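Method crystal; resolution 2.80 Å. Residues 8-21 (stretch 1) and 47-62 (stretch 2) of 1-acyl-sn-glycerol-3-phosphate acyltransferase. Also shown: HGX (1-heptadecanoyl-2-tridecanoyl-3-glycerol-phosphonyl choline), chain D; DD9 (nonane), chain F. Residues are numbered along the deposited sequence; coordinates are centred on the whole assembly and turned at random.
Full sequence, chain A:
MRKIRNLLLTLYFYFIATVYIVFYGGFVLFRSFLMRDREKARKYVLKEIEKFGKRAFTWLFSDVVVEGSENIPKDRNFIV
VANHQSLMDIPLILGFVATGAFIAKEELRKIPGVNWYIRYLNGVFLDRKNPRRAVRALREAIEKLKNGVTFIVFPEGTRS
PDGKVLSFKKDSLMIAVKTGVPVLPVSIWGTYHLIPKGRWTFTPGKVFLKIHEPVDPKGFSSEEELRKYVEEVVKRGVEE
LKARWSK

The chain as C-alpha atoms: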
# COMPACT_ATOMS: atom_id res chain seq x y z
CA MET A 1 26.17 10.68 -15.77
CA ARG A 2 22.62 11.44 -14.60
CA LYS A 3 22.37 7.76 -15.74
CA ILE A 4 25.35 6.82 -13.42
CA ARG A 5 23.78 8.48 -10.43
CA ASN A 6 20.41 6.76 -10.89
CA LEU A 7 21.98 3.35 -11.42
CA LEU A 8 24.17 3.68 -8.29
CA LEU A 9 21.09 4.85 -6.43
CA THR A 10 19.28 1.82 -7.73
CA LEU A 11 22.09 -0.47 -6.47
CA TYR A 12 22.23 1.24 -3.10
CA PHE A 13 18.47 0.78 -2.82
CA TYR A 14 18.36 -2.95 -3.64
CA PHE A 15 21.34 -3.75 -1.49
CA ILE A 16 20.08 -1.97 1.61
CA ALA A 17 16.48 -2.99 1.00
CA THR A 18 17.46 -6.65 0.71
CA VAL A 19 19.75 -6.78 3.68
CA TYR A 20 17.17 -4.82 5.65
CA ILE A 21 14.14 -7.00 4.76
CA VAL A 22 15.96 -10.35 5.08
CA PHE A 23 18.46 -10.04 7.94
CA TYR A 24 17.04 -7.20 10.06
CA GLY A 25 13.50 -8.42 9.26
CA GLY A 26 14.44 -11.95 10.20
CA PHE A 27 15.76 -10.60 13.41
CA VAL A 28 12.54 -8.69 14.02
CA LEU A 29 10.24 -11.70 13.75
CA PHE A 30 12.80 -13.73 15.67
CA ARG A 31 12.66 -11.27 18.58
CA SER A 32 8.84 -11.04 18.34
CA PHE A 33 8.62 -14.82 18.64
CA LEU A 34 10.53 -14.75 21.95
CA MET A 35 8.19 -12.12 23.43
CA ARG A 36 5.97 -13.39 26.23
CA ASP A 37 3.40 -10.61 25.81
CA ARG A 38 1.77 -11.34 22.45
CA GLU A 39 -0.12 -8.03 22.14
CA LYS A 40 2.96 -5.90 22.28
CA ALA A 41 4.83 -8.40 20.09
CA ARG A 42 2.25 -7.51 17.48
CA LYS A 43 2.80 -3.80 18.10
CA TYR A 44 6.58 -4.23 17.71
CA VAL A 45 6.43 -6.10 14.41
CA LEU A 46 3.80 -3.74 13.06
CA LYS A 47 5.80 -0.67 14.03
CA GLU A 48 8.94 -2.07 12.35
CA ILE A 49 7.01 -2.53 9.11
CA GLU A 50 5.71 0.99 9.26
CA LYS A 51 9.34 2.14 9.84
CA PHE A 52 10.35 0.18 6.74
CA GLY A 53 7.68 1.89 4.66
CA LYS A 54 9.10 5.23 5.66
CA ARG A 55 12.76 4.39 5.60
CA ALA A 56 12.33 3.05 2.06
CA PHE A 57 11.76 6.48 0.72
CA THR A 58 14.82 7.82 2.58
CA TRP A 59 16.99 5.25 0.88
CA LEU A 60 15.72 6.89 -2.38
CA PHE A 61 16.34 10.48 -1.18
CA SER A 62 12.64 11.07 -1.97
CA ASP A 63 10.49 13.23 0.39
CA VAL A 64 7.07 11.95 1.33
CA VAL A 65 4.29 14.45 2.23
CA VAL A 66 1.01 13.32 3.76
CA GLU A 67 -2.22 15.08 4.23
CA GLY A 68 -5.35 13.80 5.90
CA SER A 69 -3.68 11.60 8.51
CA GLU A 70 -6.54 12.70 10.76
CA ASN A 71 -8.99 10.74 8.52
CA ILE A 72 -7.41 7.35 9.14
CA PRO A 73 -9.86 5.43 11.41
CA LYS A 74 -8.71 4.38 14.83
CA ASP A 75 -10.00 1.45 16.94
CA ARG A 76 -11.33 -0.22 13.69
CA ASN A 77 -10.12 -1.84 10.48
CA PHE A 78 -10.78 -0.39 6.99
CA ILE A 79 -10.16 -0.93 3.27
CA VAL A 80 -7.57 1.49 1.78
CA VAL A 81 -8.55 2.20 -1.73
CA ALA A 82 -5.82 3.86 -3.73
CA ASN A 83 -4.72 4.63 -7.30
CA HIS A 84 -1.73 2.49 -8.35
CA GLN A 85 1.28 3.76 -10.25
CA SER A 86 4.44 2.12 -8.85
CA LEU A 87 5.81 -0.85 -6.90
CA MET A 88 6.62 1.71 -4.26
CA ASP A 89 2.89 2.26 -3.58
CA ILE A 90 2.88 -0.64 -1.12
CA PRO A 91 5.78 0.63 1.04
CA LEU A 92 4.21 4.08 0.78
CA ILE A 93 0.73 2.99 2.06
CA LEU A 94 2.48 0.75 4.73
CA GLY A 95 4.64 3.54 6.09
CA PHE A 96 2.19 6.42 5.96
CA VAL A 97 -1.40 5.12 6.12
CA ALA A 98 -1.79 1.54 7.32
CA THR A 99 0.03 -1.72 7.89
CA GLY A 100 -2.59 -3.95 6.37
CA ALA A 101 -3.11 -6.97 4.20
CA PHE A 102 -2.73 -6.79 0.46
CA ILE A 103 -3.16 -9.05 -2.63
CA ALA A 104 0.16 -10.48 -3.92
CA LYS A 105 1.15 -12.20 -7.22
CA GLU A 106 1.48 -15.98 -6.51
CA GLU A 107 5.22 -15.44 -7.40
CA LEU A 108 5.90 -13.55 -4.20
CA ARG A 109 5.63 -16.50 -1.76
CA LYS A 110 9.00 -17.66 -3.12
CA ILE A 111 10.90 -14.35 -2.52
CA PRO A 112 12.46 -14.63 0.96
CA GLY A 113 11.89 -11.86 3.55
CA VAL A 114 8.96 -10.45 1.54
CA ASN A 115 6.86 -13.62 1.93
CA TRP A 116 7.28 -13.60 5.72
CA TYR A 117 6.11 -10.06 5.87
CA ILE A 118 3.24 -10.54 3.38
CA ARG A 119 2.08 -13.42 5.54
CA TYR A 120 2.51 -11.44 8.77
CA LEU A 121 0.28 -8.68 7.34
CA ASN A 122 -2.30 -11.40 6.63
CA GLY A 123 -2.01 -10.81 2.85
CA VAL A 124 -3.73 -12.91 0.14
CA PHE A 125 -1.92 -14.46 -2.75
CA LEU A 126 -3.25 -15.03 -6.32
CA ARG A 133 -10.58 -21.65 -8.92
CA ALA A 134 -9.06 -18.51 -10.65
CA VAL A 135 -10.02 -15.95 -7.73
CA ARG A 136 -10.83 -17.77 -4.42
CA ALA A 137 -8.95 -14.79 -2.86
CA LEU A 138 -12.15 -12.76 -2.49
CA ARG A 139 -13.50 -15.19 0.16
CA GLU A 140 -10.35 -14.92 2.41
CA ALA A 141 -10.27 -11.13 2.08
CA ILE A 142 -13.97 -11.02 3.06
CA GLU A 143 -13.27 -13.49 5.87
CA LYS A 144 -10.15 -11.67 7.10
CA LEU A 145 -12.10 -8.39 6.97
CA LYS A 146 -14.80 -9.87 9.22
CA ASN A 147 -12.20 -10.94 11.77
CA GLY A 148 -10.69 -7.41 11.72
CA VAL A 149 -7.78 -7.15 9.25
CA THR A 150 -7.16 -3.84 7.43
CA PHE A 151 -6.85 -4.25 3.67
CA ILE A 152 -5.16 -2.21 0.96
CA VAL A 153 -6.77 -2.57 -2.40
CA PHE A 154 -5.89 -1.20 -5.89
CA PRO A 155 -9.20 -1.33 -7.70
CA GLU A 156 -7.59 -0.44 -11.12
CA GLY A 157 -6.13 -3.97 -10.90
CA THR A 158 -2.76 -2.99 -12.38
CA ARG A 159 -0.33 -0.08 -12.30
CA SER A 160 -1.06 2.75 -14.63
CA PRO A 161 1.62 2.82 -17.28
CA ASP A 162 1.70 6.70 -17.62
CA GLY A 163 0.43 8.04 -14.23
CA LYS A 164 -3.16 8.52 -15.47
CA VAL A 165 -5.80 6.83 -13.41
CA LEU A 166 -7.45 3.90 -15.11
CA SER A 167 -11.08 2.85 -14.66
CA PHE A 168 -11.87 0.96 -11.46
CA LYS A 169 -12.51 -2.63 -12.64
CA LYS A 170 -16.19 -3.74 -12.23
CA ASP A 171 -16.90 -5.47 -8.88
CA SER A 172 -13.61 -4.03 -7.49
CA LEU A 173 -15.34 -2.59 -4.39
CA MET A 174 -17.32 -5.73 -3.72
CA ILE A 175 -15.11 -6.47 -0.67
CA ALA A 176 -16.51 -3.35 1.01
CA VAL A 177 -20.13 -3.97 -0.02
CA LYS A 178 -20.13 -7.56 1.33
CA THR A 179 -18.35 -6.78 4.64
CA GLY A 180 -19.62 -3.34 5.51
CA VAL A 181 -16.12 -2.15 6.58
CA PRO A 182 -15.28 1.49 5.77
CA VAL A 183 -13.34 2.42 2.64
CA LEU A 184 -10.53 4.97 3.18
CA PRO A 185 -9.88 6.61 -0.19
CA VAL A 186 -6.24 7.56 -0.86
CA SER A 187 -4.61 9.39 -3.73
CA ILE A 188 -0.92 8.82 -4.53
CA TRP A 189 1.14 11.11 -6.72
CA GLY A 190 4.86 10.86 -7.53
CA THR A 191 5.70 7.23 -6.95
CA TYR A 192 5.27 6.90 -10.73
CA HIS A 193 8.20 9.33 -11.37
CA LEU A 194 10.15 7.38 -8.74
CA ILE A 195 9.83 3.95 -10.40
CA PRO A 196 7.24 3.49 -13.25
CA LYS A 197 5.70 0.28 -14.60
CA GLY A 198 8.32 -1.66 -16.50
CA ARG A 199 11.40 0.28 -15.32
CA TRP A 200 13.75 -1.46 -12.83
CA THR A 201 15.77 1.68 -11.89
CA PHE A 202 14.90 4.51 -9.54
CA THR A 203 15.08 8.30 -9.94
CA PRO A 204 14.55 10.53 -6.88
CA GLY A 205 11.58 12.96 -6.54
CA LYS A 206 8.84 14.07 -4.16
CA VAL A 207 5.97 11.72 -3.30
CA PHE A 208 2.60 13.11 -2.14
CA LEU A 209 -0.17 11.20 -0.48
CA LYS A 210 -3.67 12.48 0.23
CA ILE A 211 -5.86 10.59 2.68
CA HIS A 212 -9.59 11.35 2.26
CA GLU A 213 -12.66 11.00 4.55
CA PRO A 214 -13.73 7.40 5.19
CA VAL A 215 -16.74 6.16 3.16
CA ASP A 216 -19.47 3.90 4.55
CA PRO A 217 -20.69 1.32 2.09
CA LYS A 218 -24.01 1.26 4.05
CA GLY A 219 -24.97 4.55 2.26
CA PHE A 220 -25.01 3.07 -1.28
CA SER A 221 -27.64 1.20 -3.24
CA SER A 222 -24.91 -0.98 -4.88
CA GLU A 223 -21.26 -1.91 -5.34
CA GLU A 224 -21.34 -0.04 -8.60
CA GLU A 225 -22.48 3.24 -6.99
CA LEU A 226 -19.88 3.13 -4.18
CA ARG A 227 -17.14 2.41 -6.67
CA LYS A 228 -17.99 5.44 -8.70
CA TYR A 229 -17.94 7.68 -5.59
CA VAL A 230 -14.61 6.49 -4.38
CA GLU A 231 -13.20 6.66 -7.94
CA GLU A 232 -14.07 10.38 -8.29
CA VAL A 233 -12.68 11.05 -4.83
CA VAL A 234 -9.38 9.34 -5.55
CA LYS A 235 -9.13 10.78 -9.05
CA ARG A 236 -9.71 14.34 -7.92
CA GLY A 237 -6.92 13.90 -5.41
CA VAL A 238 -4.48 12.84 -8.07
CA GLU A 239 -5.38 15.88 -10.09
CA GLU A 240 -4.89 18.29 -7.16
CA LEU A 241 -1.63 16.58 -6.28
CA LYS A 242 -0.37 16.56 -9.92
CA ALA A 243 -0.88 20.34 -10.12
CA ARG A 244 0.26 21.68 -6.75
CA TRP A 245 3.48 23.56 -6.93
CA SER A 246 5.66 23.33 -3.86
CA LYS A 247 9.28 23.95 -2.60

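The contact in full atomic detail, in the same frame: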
# COMPACT_ATOMS: atom_id res chain seq x y z
N LEU A 8 23.66 3.75 -9.65
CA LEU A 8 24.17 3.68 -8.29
C LEU A 8 23.10 3.82 -7.22
O LEU A 8 23.09 3.06 -6.25
CB LEU A 8 25.22 4.74 -8.06
CG LEU A 8 26.51 4.52 -8.86
CD1 LEU A 8 27.43 5.67 -8.43
CD2 LEU A 8 27.12 3.12 -8.69
N LEU A 9 22.20 4.77 -7.37
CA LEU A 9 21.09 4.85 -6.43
C LEU A 9 20.29 3.55 -6.44
O LEU A 9 20.04 2.95 -5.39
CB LEU A 9 20.19 6.00 -6.74
CG LEU A 9 19.00 6.12 -5.84
CD1 LEU A 9 19.42 6.47 -4.44
CD2 LEU A 9 18.14 7.25 -6.36
N THR A 10 19.96 3.07 -7.62
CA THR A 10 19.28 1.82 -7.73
C THR A 10 20.00 0.68 -7.00
O THR A 10 19.32 -0.12 -6.32
CB THR A 10 19.06 1.45 -9.19
OG1 THR A 10 18.39 2.54 -9.86
CG2 THR A 10 18.22 0.12 -9.28
N LEU A 11 21.33 0.61 -7.12
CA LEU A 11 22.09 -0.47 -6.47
C LEU A 11 22.06 -0.34 -4.96
O LEU A 11 21.74 -1.29 -4.25
CB LEU A 11 23.52 -0.50 -7.01
CG LEU A 11 23.49 -1.17 -8.39
CD1 LEU A 11 24.38 -0.61 -9.50
CD2 LEU A 11 23.80 -2.66 -8.10
N TYR A 12 22.34 0.87 -4.50
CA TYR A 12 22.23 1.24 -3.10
C TYR A 12 20.84 0.87 -2.57
O TYR A 12 20.73 0.25 -1.48
CB TYR A 12 22.53 2.75 -2.98
CG TYR A 12 22.41 3.39 -1.64
CD1 TYR A 12 23.41 3.25 -0.68
CD2 TYR A 12 21.34 4.23 -1.36
CE1 TYR A 12 23.30 3.90 0.56
CE2 TYR A 12 21.21 4.90 -0.14
CZ TYR A 12 22.18 4.75 0.83
OH TYR A 12 22.00 5.41 2.04
N PHE A 13 19.77 1.16 -3.32
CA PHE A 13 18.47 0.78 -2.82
C PHE A 13 18.31 -0.73 -2.66
O PHE A 13 17.87 -1.18 -1.61
CB PHE A 13 17.31 1.34 -3.64
CG PHE A 13 15.97 0.98 -3.09
CD1 PHE A 13 15.44 1.70 -2.03
CD2 PHE A 13 15.26 -0.08 -3.58
CE1 PHE A 13 14.21 1.35 -1.47
CE2 PHE A 13 14.04 -0.43 -3.04
CZ PHE A 13 13.52 0.26 -1.97
N TYR A 14 18.62 -1.52 -3.70
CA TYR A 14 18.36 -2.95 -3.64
C TYR A 14 19.23 -3.60 -2.58
O TYR A 14 18.76 -4.49 -1.86
CB TYR A 14 18.48 -3.64 -5.01
CG TYR A 14 17.33 -3.32 -5.94
CD1 TYR A 14 16.01 -3.56 -5.56
CD2 TYR A 14 17.55 -2.78 -7.19
CE1 TYR A 14 14.94 -3.28 -6.39
CE2 TYR A 14 16.52 -2.51 -8.06
CZ TYR A 14 15.20 -2.76 -7.67
OH TYR A 14 14.13 -2.42 -8.53
N PHE A 15 20.46 -3.14 -2.45
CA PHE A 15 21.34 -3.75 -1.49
C PHE A 15 20.78 -3.55 -0.07
O PHE A 15 20.47 -4.51 0.63
CB PHE A 15 22.72 -3.15 -1.60
CG PHE A 15 23.68 -3.69 -0.59
CD1 PHE A 15 24.16 -4.99 -0.70
CD2 PHE A 15 24.06 -2.92 0.51
CE1 PHE A 15 25.01 -5.50 0.24
CE2 PHE A 15 24.94 -3.44 1.46
CZ PHE A 15 25.40 -4.73 1.32
N ILE A 16 20.61 -2.30 0.32
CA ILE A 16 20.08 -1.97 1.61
C ILE A 16 18.72 -2.58 1.84
O ILE A 16 18.48 -3.19 2.86
CB ILE A 16 19.97 -0.44 1.79
CG1 ILE A 16 21.37 0.14 1.93
CG2 ILE A 16 19.15 -0.07 3.05
CD1 ILE A 16 21.42 1.60 1.61
N ALA A 17 17.81 -2.41 0.90
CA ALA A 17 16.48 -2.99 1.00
C ALA A 17 16.48 -4.50 1.21
O ALA A 17 15.63 -5.02 1.93
CB ALA A 17 15.68 -2.67 -0.24
N THR A 18 17.43 -5.21 0.60
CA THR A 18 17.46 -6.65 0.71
C THR A 18 18.05 -7.09 2.04
O THR A 18 17.48 -7.89 2.76
CB THR A 18 18.27 -7.25 -0.42
OG1 THR A 18 17.74 -6.81 -1.66
CG2 THR A 18 18.14 -8.77 -0.35
N VAL A 19 19.19 -6.54 2.37
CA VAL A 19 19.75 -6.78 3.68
C VAL A 19 18.78 -6.39 4.79
O VAL A 19 18.70 -7.06 5.80
CB VAL A 19 21.10 -6.06 3.88
CG1 VAL A 19 21.56 -6.25 5.31
CG2 VAL A 19 22.15 -6.62 2.96
N TYR A 20 18.05 -5.30 4.60
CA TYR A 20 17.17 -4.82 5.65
C TYR A 20 15.99 -5.79 5.80
O TYR A 20 15.73 -6.30 6.93
CB TYR A 20 16.75 -3.38 5.38
CG TYR A 20 15.96 -2.70 6.49
CD1 TYR A 20 14.60 -2.93 6.62
CD2 TYR A 20 16.53 -1.78 7.33
CE1 TYR A 20 13.86 -2.30 7.60
CE2 TYR A 20 15.78 -1.13 8.31
CZ TYR A 20 14.43 -1.39 8.47
OH TYR A 20 13.57 -0.82 9.43
N ILE A 21 15.32 -6.11 4.68
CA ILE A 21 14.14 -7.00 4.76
C ILE A 21 14.52 -8.39 5.24
O ILE A 21 13.83 -8.94 6.05
CB ILE A 21 13.33 -7.08 3.47
CG1 ILE A 21 12.71 -5.73 3.15
CG2 ILE A 21 12.15 -8.02 3.64
CD1 ILE A 21 12.09 -5.67 1.73
N LYS A 47 5.16 -1.97 14.01
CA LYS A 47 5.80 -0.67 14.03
C LYS A 47 7.01 -0.75 13.15
O LYS A 47 7.25 0.16 12.39
CB LYS A 47 6.15 -0.28 15.47
CG LYS A 47 6.57 1.15 15.70
CD LYS A 47 5.41 2.12 15.41
CE LYS A 47 5.93 3.43 14.84
NZ LYS A 47 7.01 4.02 15.72
N GLU A 48 7.74 -1.87 13.20
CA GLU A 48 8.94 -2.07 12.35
C GLU A 48 8.68 -2.03 10.86
O GLU A 48 9.57 -1.62 10.11
CB GLU A 48 9.66 -3.39 12.70
CG GLU A 48 10.44 -3.42 14.00
CD GLU A 48 11.38 -2.25 14.09
OE1 GLU A 48 12.17 -2.02 13.11
OE2 GLU A 48 11.24 -1.52 15.12
N ILE A 49 7.52 -2.54 10.46
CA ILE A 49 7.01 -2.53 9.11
C ILE A 49 6.73 -1.12 8.68
O ILE A 49 7.12 -0.72 7.60
CB ILE A 49 5.67 -3.36 8.99
CG1 ILE A 49 5.99 -4.85 9.17
CG2 ILE A 49 4.90 -3.10 7.67
CD1 ILE A 49 4.78 -5.72 9.43
N GLU A 50 6.00 -0.40 9.51
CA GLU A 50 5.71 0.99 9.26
C GLU A 50 7.08 1.75 9.07
O GLU A 50 7.26 2.50 8.11
CB GLU A 50 4.85 1.52 10.39
CG GLU A 50 4.73 3.05 10.45
CD GLU A 50 3.87 3.56 11.58
OE1 GLU A 50 3.92 2.98 12.66
OE2 GLU A 50 3.16 4.57 11.41
N LYS A 51 8.05 1.48 9.94
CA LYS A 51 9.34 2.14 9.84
C LYS A 51 9.99 1.80 8.52
O LYS A 51 10.63 2.61 7.93
CB LYS A 51 10.24 1.78 11.00
CG LYS A 51 9.66 2.26 12.33
CD LYS A 51 10.14 1.46 13.56
CE LYS A 51 11.49 1.93 14.02
NZ LYS A 51 12.39 0.87 14.46
N PHE A 52 9.82 0.58 8.05
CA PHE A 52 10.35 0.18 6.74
C PHE A 52 9.72 1.01 5.63
O PHE A 52 10.42 1.58 4.77
CB PHE A 52 10.19 -1.31 6.50
CG PHE A 52 10.43 -1.71 5.09
CD1 PHE A 52 11.73 -1.79 4.59
CD2 PHE A 52 9.36 -1.99 4.23
CE1 PHE A 52 11.92 -2.12 3.24
CE2 PHE A 52 9.58 -2.35 2.90
CZ PHE A 52 10.84 -2.41 2.41
N GLY A 53 8.40 1.08 5.65
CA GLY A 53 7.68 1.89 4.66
C GLY A 53 8.33 3.26 4.50
O GLY A 53 8.69 3.68 3.40
N LYS A 54 8.56 3.90 5.62
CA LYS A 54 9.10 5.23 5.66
C LYS A 54 10.51 5.25 5.23
O LYS A 54 10.86 6.03 4.34
CB LYS A 54 8.99 5.81 7.08
CG LYS A 54 7.57 6.17 7.45
CD LYS A 54 7.49 7.32 8.37
CE LYS A 54 6.16 7.47 8.95
NZ LYS A 54 5.88 6.25 9.78
N ARG A 55 11.33 4.44 5.86
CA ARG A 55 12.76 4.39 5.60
C ARG A 55 13.02 4.15 4.12
O ARG A 55 13.96 4.71 3.55
CB ARG A 55 13.42 3.31 6.45
CG ARG A 55 13.56 3.71 7.90
CD ARG A 55 14.31 2.76 8.80
NE ARG A 55 14.29 3.19 10.22
CZ ARG A 55 14.62 2.40 11.25
NH1 ARG A 55 15.02 1.14 11.07
NH2 ARG A 55 14.56 2.86 12.50
N ALA A 56 12.19 3.33 3.48
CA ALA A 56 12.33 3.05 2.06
C ALA A 56 12.53 4.31 1.23
O ALA A 56 13.40 4.39 0.32
CB ALA A 56 11.09 2.35 1.56
N PHE A 57 11.70 5.29 1.52
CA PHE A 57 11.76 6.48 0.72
C PHE A 57 13.02 7.26 1.05
O PHE A 57 13.55 7.94 0.17
CB PHE A 57 10.47 7.29 0.80
CG PHE A 57 9.35 6.61 0.15
CD1 PHE A 57 8.71 5.59 0.80
CD2 PHE A 57 9.00 6.91 -1.13
CE1 PHE A 57 7.73 4.86 0.17
CE2 PHE A 57 8.02 6.15 -1.80
CZ PHE A 57 7.39 5.13 -1.13
N THR A 58 13.55 7.13 2.27
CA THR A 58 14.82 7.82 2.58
C THR A 58 15.96 7.19 1.84
O THR A 58 16.78 7.89 1.28
CB THR A 58 15.16 7.93 4.06
OG1 THR A 58 15.79 6.74 4.48
CG2 THR A 58 13.98 8.20 4.90
N TRP A 59 15.99 5.87 1.73
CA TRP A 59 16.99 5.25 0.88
C TRP A 59 16.99 5.75 -0.59
O TRP A 59 17.98 5.62 -1.30
CB TRP A 59 16.83 3.75 0.92
CG TRP A 59 16.81 3.22 2.24
CD1 TRP A 59 17.38 3.73 3.33
CD2 TRP A 59 16.19 2.03 2.65
NE1 TRP A 59 17.14 2.95 4.44
CE2 TRP A 59 16.42 1.87 4.02
CE3 TRP A 59 15.44 1.05 1.98
CZ2 TRP A 59 15.95 0.77 4.74
CZ3 TRP A 59 14.96 -0.03 2.69
CH2 TRP A 59 15.20 -0.16 4.05
N LEU A 60 15.85 6.26 -1.05
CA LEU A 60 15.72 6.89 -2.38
C LEU A 60 15.89 8.41 -2.39
O LEU A 60 15.77 9.05 -3.46
CB LEU A 60 14.37 6.48 -3.03
CG LEU A 60 14.25 4.96 -3.21
CD1 LEU A 60 12.86 4.52 -3.52
CD2 LEU A 60 15.17 4.48 -4.30
N PHE A 61 16.21 9.00 -1.25
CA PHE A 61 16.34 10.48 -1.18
C PHE A 61 15.10 11.15 -1.80
O PHE A 61 15.24 12.08 -2.60
CB PHE A 61 17.65 10.96 -1.85
CG PHE A 61 18.88 10.24 -1.34
CD1 PHE A 61 19.48 10.63 -0.18
CD2 PHE A 61 19.37 9.11 -1.99
CE1 PHE A 61 20.53 9.92 0.35
CE2 PHE A 61 20.42 8.39 -1.50
CZ PHE A 61 20.99 8.79 -0.31
N SER A 62 13.92 10.64 -1.43
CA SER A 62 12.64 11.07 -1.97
C SER A 62 11.74 11.49 -0.83
O SER A 62 11.56 10.67 0.08
CB SER A 62 12.02 9.92 -2.74
OG SER A 62 12.70 9.69 -3.98
O11 HGX D . 17.95 3.83 7.84
C11 HGX D . 18.44 2.86 8.42
C12 HGX D . 18.68 1.55 7.70
C13 HGX D . 19.92 0.79 8.17
C14 HGX D . 20.13 -0.50 7.37
C15 HGX D . 21.61 -0.85 7.21
C16 HGX D . 21.94 -2.07 6.32
C17 HGX D . 23.37 -1.98 5.76
C18 HGX D . 23.94 -3.29 5.23
O3 HGX D . 18.81 2.93 9.83
C3 HGX D . 18.02 3.56 10.85
C2 HGX D . 18.83 4.60 11.66
C1 HGX D . 18.17 6.01 11.74
O3P HGX D . 17.27 6.38 10.67
O2 HGX D . 20.20 4.67 11.17
C31 HGX D . 21.20 3.88 11.92
O31 HGX D . 21.64 4.41 12.92
C32 HGX D . 21.65 2.47 11.53
C33 HGX D . 22.92 2.37 10.67
C34 HGX D . 23.45 0.92 10.55
C35 HGX D . 24.41 0.73 9.36
C36 HGX D . 25.62 -0.18 9.61
C37 HGX D . 26.51 -0.48 8.38
C38 HGX D . 27.88 -1.11 8.76
C39 HGX D . 28.68 -1.79 7.61
C40 HGX D . 30.10 -2.27 7.99
O1 HGX D . 15.99 8.21 11.89
P1 HGX D . 15.82 7.11 10.86
O4 HGX D . 14.79 6.05 11.13
O5 HGX D . 15.43 7.76 9.41
C4 HGX D . 15.06 9.13 9.17
C5 HGX D . 13.58 9.37 9.44
C1 DD9 F . 11.94 -4.79 9.65
C2 DD9 F . 10.87 -5.57 8.88
C3 DD9 F . 10.66 -4.90 7.54
C4 DD9 F . 9.66 -5.70 6.73
C5 DD9 F . 9.15 -4.86 5.55
C6 DD9 F . 8.00 -5.61 4.89
C7 DD9 F . 7.66 -5.19 3.46
C8 DD9 F . 6.40 -5.99 3.03
C9 DD9 F . 6.28 -6.09 1.51

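The contact is a nearly antiparallel packing of two helices, predominantly apolar and aromatic, with Trp 59 at its centre and one weak hydrogen bond near one end. The helix axes approach to 10.2 Å with 155° between their N-to-C directions, and the two stretches together bury 711 Å². The register runs in opposite senses: Phe 13 CA lies 6.0 Å from Trp 59 CA, and Ile 21 CA lies 8.4 Å from Phe 52 CA, so the backbones diverge toward Ile 21.

Trp 59 is a knob seated among Phe 13, Ile 16, Ala 17 and Tyr 20. Ile 16 CG2 sits over its face, 3.6 Å from the six-membered ring centroid and 17° off the normal, a CH-pi contact. The indole edge in turn meets the face of Tyr 20, with Trp 59 CH2 3.6 Å from Tyr 20 CG and planes at 65°.

Beyond it, Arg 55 NH1 donates to Tyr 20 OH at 2.9 Å, but the 121° angle makes this bond weak; Arg 55 NE also binds HGX O4 at 3.0 Å.

At the other end, Phe 61 leaves the helix with positive phi in a Schellman motif. Its CD2 meets Leu 9 CD1 at 3.6 Å, while Phe 13 CD1 packs against Leu 60 CD2 at 3.6 Å.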